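Local coordinates for protein D-hydantoinase (Ralstonia pickettii, PDB 1NFG) that probably hydrolyses the cyclic amide bond of D-hydantoin derivatives stereospecifically, using two zinc ions per subunit, at residues T261-L273 with F285-W299. Numbering follows the deposited sequence.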
ATOM      1  N   THR A 261      11.640  17.818  -6.044  1.00 18.70           N
ATOM      2  CA  THR A 261      11.686  17.375  -7.440  1.00 19.37           C
ATOM      3  C   THR A 261      12.408  18.482  -8.180  1.00 19.52           C
ATOM      4  O   THR A 261      12.753  19.514  -7.585  1.00 18.53           O
ATOM      5  CB  THR A 261      10.319  17.215  -8.109  1.00 17.50           C
ATOM      6  OG1 THR A 261       9.368  16.756  -7.154  1.00 26.50           O
ATOM      7  CG2 THR A 261      10.413  16.186  -9.227  1.00 11.82           C
ATOM      8  N   CYS A 262      12.625  18.278  -9.472  1.00 16.99           N
ATOM      9  CA  CYS A 262      13.321  19.270 -10.248  1.00 18.31           C
ATOM     10  C   CYS A 262      12.587  19.513 -11.549  1.00 19.70           C
ATOM     11  O   CYS A 262      12.079  18.591 -12.179  1.00 20.72           O
ATOM     12  CB  CYS A 262      14.771  18.818 -10.488  1.00 17.54           C
ATOM     13  SG  CYS A 262      15.697  18.459  -8.939  1.00 15.93           S
ATOM     14  N   THR A 263      12.537  20.779 -11.930  1.00 20.46           N
ATOM     15  CA  THR A 263      11.862  21.226 -13.128  1.00 20.55           C
ATOM     16  C   THR A 263      11.746  20.205 -14.251  1.00 23.12           C
ATOM     17  O   THR A 263      10.637  19.873 -14.675  1.00 24.57           O
ATOM     18  CB  THR A 263      12.555  22.471 -13.678  1.00 19.95           C
ATOM     19  OG1 THR A 263      12.872  23.351 -12.588  1.00 19.79           O
ATOM     20  CG2 THR A 263      11.656  23.185 -14.679  1.00 16.29           C
ATOM     21  N   HIS A 264      12.881  19.699 -14.732  1.00 24.58           N
ATOM     22  CA  HIS A 264      12.867  18.752 -15.850  1.00 24.85           C
ATOM     23  C   HIS A 264      12.100  17.451 -15.619  1.00 24.39           C
ATOM     24  O   HIS A 264      11.697  16.789 -16.576  1.00 24.55           O
ATOM     25  CB  HIS A 264      14.301  18.456 -16.330  1.00 24.15           C
ATOM     26  CG  HIS A 264      15.257  18.113 -15.230  1.00 24.65           C
ATOM     27  ND1 HIS A 264      15.591  19.003 -14.233  1.00 24.50           N
ATOM     28  CD2 HIS A 264      15.938  16.973 -14.965  1.00 24.81           C
ATOM     29  CE1 HIS A 264      16.437  18.424 -13.397  1.00 24.45           C
ATOM     30  NE2 HIS A 264      16.662  17.192 -13.818  1.00 24.49           N
ATOM     31  N   TYR A 265      11.887  17.085 -14.362  1.00 23.59           N
ATOM     32  CA  TYR A 265      11.146  15.869 -14.067  1.00 23.85           C
ATOM     33  C   TYR A 265       9.640  16.094 -14.189  1.00 24.39           C
ATOM     34  O   TYR A 265       8.847  15.174 -13.983  1.00 25.92           O
ATOM     35  CB  TYR A 265      11.509  15.361 -12.674  1.00 23.01           C
ATOM     36  CG  TYR A 265      12.944  14.902 -12.605  1.00 25.31           C
ATOM     37  CD1 TYR A 265      13.406  13.872 -13.428  1.00 24.81           C
ATOM     38  CD2 TYR A 265      13.854  15.517 -11.744  1.00 25.35           C
ATOM     39  CE1 TYR A 265      14.734  13.468 -13.397  1.00 25.70           C
ATOM     40  CE2 TYR A 265      15.188  15.117 -11.703  1.00 26.40           C
ATOM     41  CZ  TYR A 265      15.621  14.093 -12.533  1.00 26.85           C
ATOM     42  OH  TYR A 265      16.939  13.692 -12.490  1.00 28.21           O
ATOM     43  N   LEU A 266       9.254  17.319 -14.533  1.00 23.14           N
ATOM     44  CA  LEU A 266       7.849  17.667 -14.713  1.00 21.98           C
ATOM     45  C   LEU A 266       7.589  17.922 -16.196  1.00 22.07           C
ATOM     46  O   LEU A 266       6.459  18.198 -16.596  1.00 22.85           O
ATOM     47  CB  LEU A 266       7.504  18.944 -13.942  1.00 20.65           C
ATOM     48  CG  LEU A 266       7.717  19.008 -12.433  1.00 21.64           C
ATOM     49  CD1 LEU A 266       7.458  20.424 -11.964  1.00 19.54           C
ATOM     50  CD2 LEU A 266       6.790  18.030 -11.724  1.00 22.44           C
ATOM     51  N   TYR A 267       8.632  17.813 -17.012  1.00 21.38           N
ATOM     52  CA  TYR A 267       8.494  18.107 -18.426  1.00 22.54           C
ATOM     53  C   TYR A 267       9.163  17.160 -19.402  1.00 23.54           C
ATOM     54  O   TYR A 267       8.690  16.998 -20.525  1.00 24.94           O
ATOM     55  CB  TYR A 267       9.022  19.521 -18.692  1.00 23.59           C
ATOM     56  CG  TYR A 267       8.157  20.618 -18.118  1.00 24.48           C
ATOM     57  CD1 TYR A 267       7.012  21.041 -18.785  1.00 23.10           C
ATOM     58  CD2 TYR A 267       8.474  21.224 -16.902  1.00 23.93           C
ATOM     59  CE1 TYR A 267       6.202  22.035 -18.266  1.00 24.08           C
ATOM     60  CE2 TYR A 267       7.666  22.222 -16.369  1.00 24.87           C
ATOM     61  CZ  TYR A 267       6.529  22.623 -17.061  1.00 26.27           C
ATOM     62  OH  TYR A 267       5.709  23.609 -16.552  1.00 28.32           O
ATOM     63  N   LEU A 268      10.265  16.543 -18.999  1.00 23.88           N
ATOM     64  CA  LEU A 268      10.981  15.659 -19.908  1.00 24.31           C
ATOM     65  C   LEU A 268      10.708  14.183 -19.673  1.00 24.77           C
ATOM     66  O   LEU A 268      10.318  13.775 -18.580  1.00 25.55           O
ATOM     67  CB  LEU A 268      12.480  15.953 -19.817  1.00 24.47           C
ATOM     68  CG  LEU A 268      12.822  17.448 -19.930  1.00 24.25           C
ATOM     69  CD1 LEU A 268      14.323  17.629 -19.910  1.00 25.88           C
ATOM     70  CD2 LEU A 268      12.245  18.029 -21.211  1.00 23.32           C
ATOM     71  N   THR A 269      10.909  13.380 -20.710  1.00 26.20           N
ATOM     72  CA  THR A 269      10.678  11.939 -20.612  1.00 27.72           C
ATOM     73  C   THR A 269      11.840  11.191 -21.239  1.00 28.24           C
ATOM     74  O   THR A 269      12.569  11.748 -22.059  1.00 27.73           O
ATOM     75  CB  THR A 269       9.414  11.521 -21.357  1.00 27.12           C
ATOM     76  OG1 THR A 269       9.616  11.716 -22.763  1.00 26.82           O
ATOM     77  CG2 THR A 269       8.229  12.349 -20.891  1.00 26.19           C
ATOM     78  N   LYS A 270      11.993   9.921 -20.875  1.00 29.22           N
ATOM     79  CA  LYS A 270      13.083   9.123 -21.406  1.00 30.05           C
ATOM     80  C   LYS A 270      13.076   9.103 -22.927  1.00 29.87           C
ATOM     81  O   LYS A 270      14.112   8.884 -23.545  1.00 30.11           O
ATOM     82  CB  LYS A 270      13.034   7.697 -20.853  1.00 29.95           C
ATOM     83  CG  LYS A 270      11.902   6.857 -21.370  1.00 33.66           C
ATOM     84  CD  LYS A 270      12.040   5.422 -20.897  1.00 34.92           C
ATOM     85  CE  LYS A 270      10.976   4.537 -21.523  1.00 37.25           C
ATOM     86  NZ  LYS A 270      11.122   3.128 -21.068  1.00 40.93           N
ATOM     87  N   GLU A 271      11.922   9.347 -23.536  1.00 30.87           N
ATOM     88  CA  GLU A 271      11.855   9.358 -24.991  1.00 33.84           C
ATOM     89  C   GLU A 271      12.702  10.497 -25.551  1.00 34.80           C
ATOM     90  O   GLU A 271      13.126  10.457 -26.705  1.00 34.94           O
ATOM     91  CB  GLU A 271      10.411   9.499 -25.475  1.00 36.32           C
ATOM     92  CG  GLU A 271       9.587   8.217 -25.399  1.00 39.58           C
ATOM     93  CD  GLU A 271       9.444   7.684 -23.982  1.00 42.90           C
ATOM     94  OE1 GLU A 271       9.048   8.468 -23.088  1.00 45.17           O
ATOM     95  OE2 GLU A 271       9.720   6.481 -23.762  1.00 43.07           O
ATOM     96  N   ASP A 272      12.954  11.510 -24.728  1.00 35.91           N
ATOM     97  CA  ASP A 272      13.774  12.639 -25.154  1.00 36.55           C
ATOM     98  C   ASP A 272      15.215  12.190 -25.433  1.00 37.04           C
ATOM     99  O   ASP A 272      15.924  12.810 -26.229  1.00 36.19           O
ATOM    100  CB  ASP A 272      13.776  13.743 -24.087  1.00 36.96           C
ATOM    101  CG  ASP A 272      12.478  14.531 -24.053  1.00 37.49           C
ATOM    102  OD1 ASP A 272      12.065  15.035 -25.121  1.00 37.73           O
ATOM    103  OD2 ASP A 272      11.876  14.655 -22.960  1.00 37.43           O
ATOM    104  N   LEU A 273      15.646  11.116 -24.773  1.00 36.90           N
ATOM    105  CA  LEU A 273      16.994  10.598 -24.975  1.00 37.16           C
ATOM    106  C   LEU A 273      17.090   9.875 -26.311  1.00 38.25           C
ATOM    107  O   LEU A 273      18.156   9.398 -26.698  1.00 39.37           O
ATOM    108  CB  LEU A 273      17.385   9.638 -23.849  1.00 36.32           C
ATOM    109  CG  LEU A 273      17.752  10.267 -22.507  1.00 36.74           C
ATOM    110  CD1 LEU A 273      16.522  10.873 -21.876  1.00 39.94           C
ATOM    111  CD2 LEU A 273      18.321   9.214 -21.591  1.00 39.34           C
ATOM    112  N   PHE A 285      20.686  13.141 -17.784  1.00 24.75           N
ATOM    113  CA  PHE A 285      20.845  13.613 -16.416  1.00 24.25           C
ATOM    114  C   PHE A 285      20.395  12.479 -15.510  1.00 23.60           C
ATOM    115  O   PHE A 285      19.770  11.523 -15.973  1.00 22.56           O
ATOM    116  CB  PHE A 285      20.039  14.891 -16.162  1.00 24.12           C
ATOM    117  CG  PHE A 285      18.659  14.870 -16.738  1.00 25.07           C
ATOM    118  CD1 PHE A 285      17.659  14.101 -16.159  1.00 24.70           C
ATOM    119  CD2 PHE A 285      18.358  15.631 -17.863  1.00 24.12           C
ATOM    120  CE1 PHE A 285      16.381  14.094 -16.692  1.00 26.04           C
ATOM    121  CE2 PHE A 285      17.085  15.631 -18.402  1.00 23.80           C
ATOM    122  CZ  PHE A 285      16.092  14.862 -17.818  1.00 24.69           C
ATOM    123  N   THR A 286      20.717  12.584 -14.226  1.00 22.40           N
ATOM    124  CA  THR A 286      20.393  11.533 -13.281  1.00 21.77           C
ATOM    125  C   THR A 286      19.655  12.013 -12.034  1.00 21.31           C
ATOM    126  O   THR A 286      19.997  13.048 -11.469  1.00 21.61           O
ATOM    127  CB  THR A 286      21.692  10.821 -12.852  1.00 23.41           C
ATOM    128  OG1 THR A 286      22.304  10.227 -14.004  1.00 25.51           O
ATOM    129  CG2 THR A 286      21.416   9.753 -11.805  1.00 22.66           C
ATOM    130  N   PRO A 287      18.628  11.259 -11.591  1.00 20.86           N
ATOM    131  CA  PRO A 287      18.159  10.020 -12.218  1.00 19.45           C
ATOM    132  C   PRO A 287      17.640  10.289 -13.624  1.00 20.43           C
ATOM    133  O   PRO A 287      17.437  11.441 -14.008  1.00 22.39           O
ATOM    134  CB  PRO A 287      17.078   9.546 -11.260  1.00 18.80           C
ATOM    135  CG  PRO A 287      17.632   9.950  -9.935  1.00 18.29           C
ATOM    136  CD  PRO A 287      18.098  11.367 -10.218  1.00 21.55           C
ATOM    137  N   PRO A 288      17.410   9.229 -14.412  1.00 20.60           N
ATOM    138  CA  PRO A 288      16.922   9.379 -15.788  1.00 20.04           C
ATOM    139  C   PRO A 288      15.536   9.995 -15.910  1.00 20.40           C
ATOM    140  O   PRO A 288      14.717   9.897 -14.996  1.00 19.56           O
ATOM    141  CB  PRO A 288      16.929   7.942 -16.323  1.00 19.64           C
ATOM    142  CG  PRO A 288      17.849   7.212 -15.414  1.00 19.14           C
ATOM    143  CD  PRO A 288      17.552   7.805 -14.071  1.00 19.59           C
ATOM    144  N   ALA A 289      15.281  10.617 -17.057  1.00 20.74           N
ATOM    145  CA  ALA A 289      13.979  11.201 -17.337  1.00 20.49           C
ATOM    146  C   ALA A 289      12.997  10.031 -17.317  1.00 20.64           C
ATOM    147  O   ALA A 289      13.295   8.955 -17.842  1.00 20.00           O
ATOM    148  CB  ALA A 289      13.984  11.849 -18.703  1.00 19.41           C
ATOM    149  N   ARG A 290      11.830  10.239 -16.720  1.00 20.69           N
ATOM    150  CA  ARG A 290      10.834   9.183 -16.625  1.00 21.09           C
ATOM    151  C   ARG A 290       9.760   9.219 -17.713  1.00 22.09           C
ATOM    152  O   ARG A 290      10.070   9.358 -18.895  1.00 22.70           O
ATOM    153  CB  ARG A 290      10.195   9.234 -15.242  1.00 20.88           C
ATOM    154  CG  ARG A 290      11.211   9.167 -14.110  1.00 21.28           C
ATOM    155  CD  ARG A 290      12.165   7.999 -14.299  1.00 20.56           C
ATOM    156  NE  ARG A 290      12.952   7.738 -13.098  1.00 20.82           N
ATOM    157  CZ  ARG A 290      13.931   6.841 -13.028  1.00 20.83           C
ATOM    158  NH1 ARG A 290      14.251   6.114 -14.093  1.00 20.50           N
ATOM    159  NH2 ARG A 290      14.590   6.670 -11.889  1.00 21.17           N
ATOM    160  N   ALA A 291       8.496   9.082 -17.318  1.00 23.65           N
ATOM    161  CA  ALA A 291       7.395   9.101 -18.277  1.00 25.11           C
ATOM    162  C   ALA A 291       6.361  10.158 -17.911  1.00 27.16           C
ATOM    163  O   ALA A 291       6.381  10.691 -16.797  1.00 28.30           O
ATOM    164  CB  ALA A 291       6.740   7.738 -18.333  1.00 23.12           C
ATOM    165  N   LYS A 292       5.454  10.453 -18.841  1.00 27.60           N
ATOM    166  CA  LYS A 292       4.415  11.446 -18.597  1.00 28.45           C
ATOM    167  C   LYS A 292       3.552  11.130 -17.383  1.00 28.58           C
ATOM    168  O   LYS A 292       3.123  12.040 -16.671  1.00 29.25           O
ATOM    169  CB  LYS A 292       3.517  11.595 -19.824  1.00 31.29           C
ATOM    170  CG  LYS A 292       4.227  12.199 -21.025  1.00 37.13           C
ATOM    171  CD  LYS A 292       3.270  12.472 -22.175  1.00 41.15           C
ATOM    172  CE  LYS A 292       3.986  13.144 -23.347  1.00 43.07           C
ATOM    173  NZ  LYS A 292       3.058  13.438 -24.483  1.00 44.75           N
ATOM    174  N   LYS A 293       3.291   9.850 -17.136  1.00 26.77           N
ATOM    175  CA  LYS A 293       2.466   9.496 -15.993  1.00 25.88           C
ATOM    176  C   LYS A 293       3.172   9.930 -14.717  1.00 25.64           C
ATOM    177  O   LYS A 293       2.533  10.214 -13.699  1.00 26.15           O
ATOM    178  CB  LYS A 293       2.164   7.990 -15.980  1.00 26.67           C
ATOM    179  CG  LYS A 293       3.371   7.070 -15.857  1.00 28.40           C
ATOM    180  CD  LYS A 293       3.598   6.618 -14.423  1.00 28.42           C
ATOM    181  CE  LYS A 293       4.713   5.579 -14.355  1.00 29.58           C
ATOM    182  NZ  LYS A 293       5.015   5.143 -12.958  1.00 29.89           N
ATOM    183  N   ASP A 294       4.495   9.999 -14.769  1.00 23.88           N
ATOM    184  CA  ASP A 294       5.243  10.427 -13.597  1.00 23.41           C
ATOM    185  C   ASP A 294       5.076  11.943 -13.444  1.00 22.56           C
ATOM    186  O   ASP A 294       5.092  12.467 -12.330  1.00 21.66           O
ATOM    187  CB  ASP A 294       6.716  10.032 -13.737  1.00 23.37           C
ATOM    188  CG  ASP A 294       6.912   8.516 -13.784  1.00 23.00           C
ATOM    189  OD1 ASP A 294       6.782   7.857 -12.727  1.00 20.43           O
ATOM    190  OD2 ASP A 294       7.187   7.984 -14.886  1.00 22.86           O
ATOM    191  N   HIS A 295       4.897  12.641 -14.565  1.00 21.31           N
ATOM    192  CA  HIS A 295       4.687  14.086 -14.518  1.00 21.97           C
ATOM    193  C   HIS A 295       3.400  14.365 -13.738  1.00 23.52           C
ATOM    194  O   HIS A 295       3.357  15.251 -12.881  1.00 23.69           O
ATOM    195  CB  HIS A 295       4.524  14.675 -15.921  1.00 20.34           C
ATOM    196  CG  HIS A 295       5.752  14.596 -16.770  1.00 18.84           C
ATOM    197  ND1 HIS A 295       5.737  14.885 -18.117  1.00 17.94           N
ATOM    198  CD2 HIS A 295       7.029  14.260 -16.471  1.00 19.41           C
ATOM    199  CE1 HIS A 295       6.950  14.726 -18.614  1.00 18.34           C
ATOM    200  NE2 HIS A 295       7.753  14.347 -17.637  1.00 19.60           N
ATOM    201  N   ASP A 296       2.345  13.611 -14.044  1.00 23.77           N
ATOM    202  CA  ASP A 296       1.073  13.810 -13.360  1.00 24.00           C
ATOM    203  C   ASP A 296       1.229  13.486 -11.888  1.00 22.95           C
ATOM    204  O   ASP A 296       0.761  14.225 -11.025  1.00 23.75           O
ATOM    205  CB  ASP A 296      -0.020  12.929 -13.960  1.00 26.42           C
ATOM    206  CG  ASP A 296      -0.167  13.115 -15.452  1.00 29.75           C
ATOM    207  OD1 ASP A 296       0.028  14.252 -15.942  1.00 30.36           O
ATOM    208  OD2 ASP A 296      -0.491  12.119 -16.133  1.00 32.68           O
ATOM    209  N   VAL A 297       1.889  12.372 -11.605  1.00 20.39           N
ATOM    210  CA  VAL A 297       2.105  11.967 -10.230  1.00 18.24           C
ATOM    211  C   VAL A 297       2.779  13.081  -9.443  1.00 17.45           C
ATOM    212  O   VAL A 297       2.322  13.450  -8.362  1.00 16.57           O
ATOM    213  CB  VAL A 297       2.980  10.693 -10.163  1.00 17.70           C
ATOM    214  CG1 VAL A 297       3.519  10.492  -8.756  1.00 15.11           C
ATOM    215  CG2 VAL A 297       2.158   9.489 -10.578  1.00 16.65           C
ATOM    216  N   LEU A 298       3.864  13.616 -10.001  1.00 17.23           N
ATOM    217  CA  LEU A 298       4.629  14.678  -9.353  1.00 17.15           C
ATOM    218  C   LEU A 298       3.822  15.970  -9.192  1.00 16.79           C
ATOM    219  O   LEU A 298       3.793  16.561  -8.101  1.00 16.27           O
ATOM    220  CB  LEU A 298       5.922  14.944 -10.137  1.00 17.25           C
ATOM    221  CG  LEU A 298       6.941  13.793 -10.139  1.00 17.21           C
ATOM    222  CD1 LEU A 298       8.058  14.097 -11.121  1.00 14.54           C
ATOM    223  CD2 LEU A 298       7.490  13.571  -8.728  1.00 14.78           C
ATOM    224  N   TRP A 299       3.173  16.414 -10.264  1.00 15.19           N
ATOM    225  CA  TRP A 299       2.359  17.619 -10.175  1.00 15.97           C
ATOM    226  C   TRP A 299       1.267  17.440  -9.119  1.00 16.39           C
ATOM    227  O   TRP A 299       1.000  18.366  -8.357  1.00 17.17           O
ATOM    228  CB  TRP A 299       1.720  17.956 -11.523  1.00 16.42           C
ATOM    229  CG  TRP A 299       2.627  18.697 -12.491  1.00 18.92           C
ATOM    230  CD1 TRP A 299       3.069  18.249 -13.706  1.00 18.43           C
ATOM    231  CD2 TRP A 299       3.134  20.037 -12.353  1.00 18.46           C
ATOM    232  NE1 TRP A 299       3.809  19.226 -14.332  1.00 19.70           N
ATOM    233  CE2 TRP A 299       3.863  20.333 -13.525  1.00 18.83           C
ATOM    234  CE3 TRP A 299       3.035  21.016 -11.354  1.00 18.91           C
ATOM    235  CZ2 TRP A 299       4.492  21.568 -13.727  1.00 17.57           C
ATOM    236  CZ3 TRP A 299       3.664  22.247 -11.557  1.00 17.57           C
ATOM    237  CH2 TRP A 299       4.380  22.507 -12.734  1.00 16.85           C
TER
HETATM  238  O   HOH W   1       3.930  19.284 -17.529  1.00 26.77           O
HETATM  239  O   HOH W   2      11.008  12.790 -16.115  1.00  9.48           O
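The imidazole of His295, in the first turn of helix 292-303, is one bump of this contact, and the turn at 265-268 is the hollow that receives it. One ring face lies beneath the Leu266-Tyr267 peptide, and the other rests on its own helix, against Ala291 O and Lys292 CA. His295 CG stands anti to the carbonyl carbon (chi1 -66°), which sends the ring out to Leu268 O; His295 NE2 donates to that oxygen at 2.8 Å, within the ring plane but from above the carbonyl plane. CG2 of Thr269 packs against CE1 of His295.

Leu266 forks over two residues one helical turn beyond His295: CD2 meets CB of Leu298, while Leu266 CD1 sits over the six-membered ring of Trp299 in a CH-pi contact, 3.8 Å from its centroid. Leu298 CD1 in turn reaches CG2 of Thr261 near the end of strand 257-262.

At the other end, His264 drives CD2 edge-on into the face of Phe285 (planes at 75°), and CD1 of Leu268 abuts that ring's rim. Tyr265 completes the aromatic cluster; its OH donates to Pro287 O at 2.8 Å, just past the cis peptide between Thr286 and Pro287. Ala289 CB fits against the Thr269-Lys270 peptide, where Lys270 N bonds Arg290 O (2.8 Å).

A water links Leu268 O to Arg290 N, giving that carbonyl two donors. This network ties a post-strand loop of the TIM barrel to the chain carrying Thr286, a probable substrate-binding residue, consistent with these bonds helping to position residues 286-287, where the Pro287 side chain lies about 5 Å from a zinc ion.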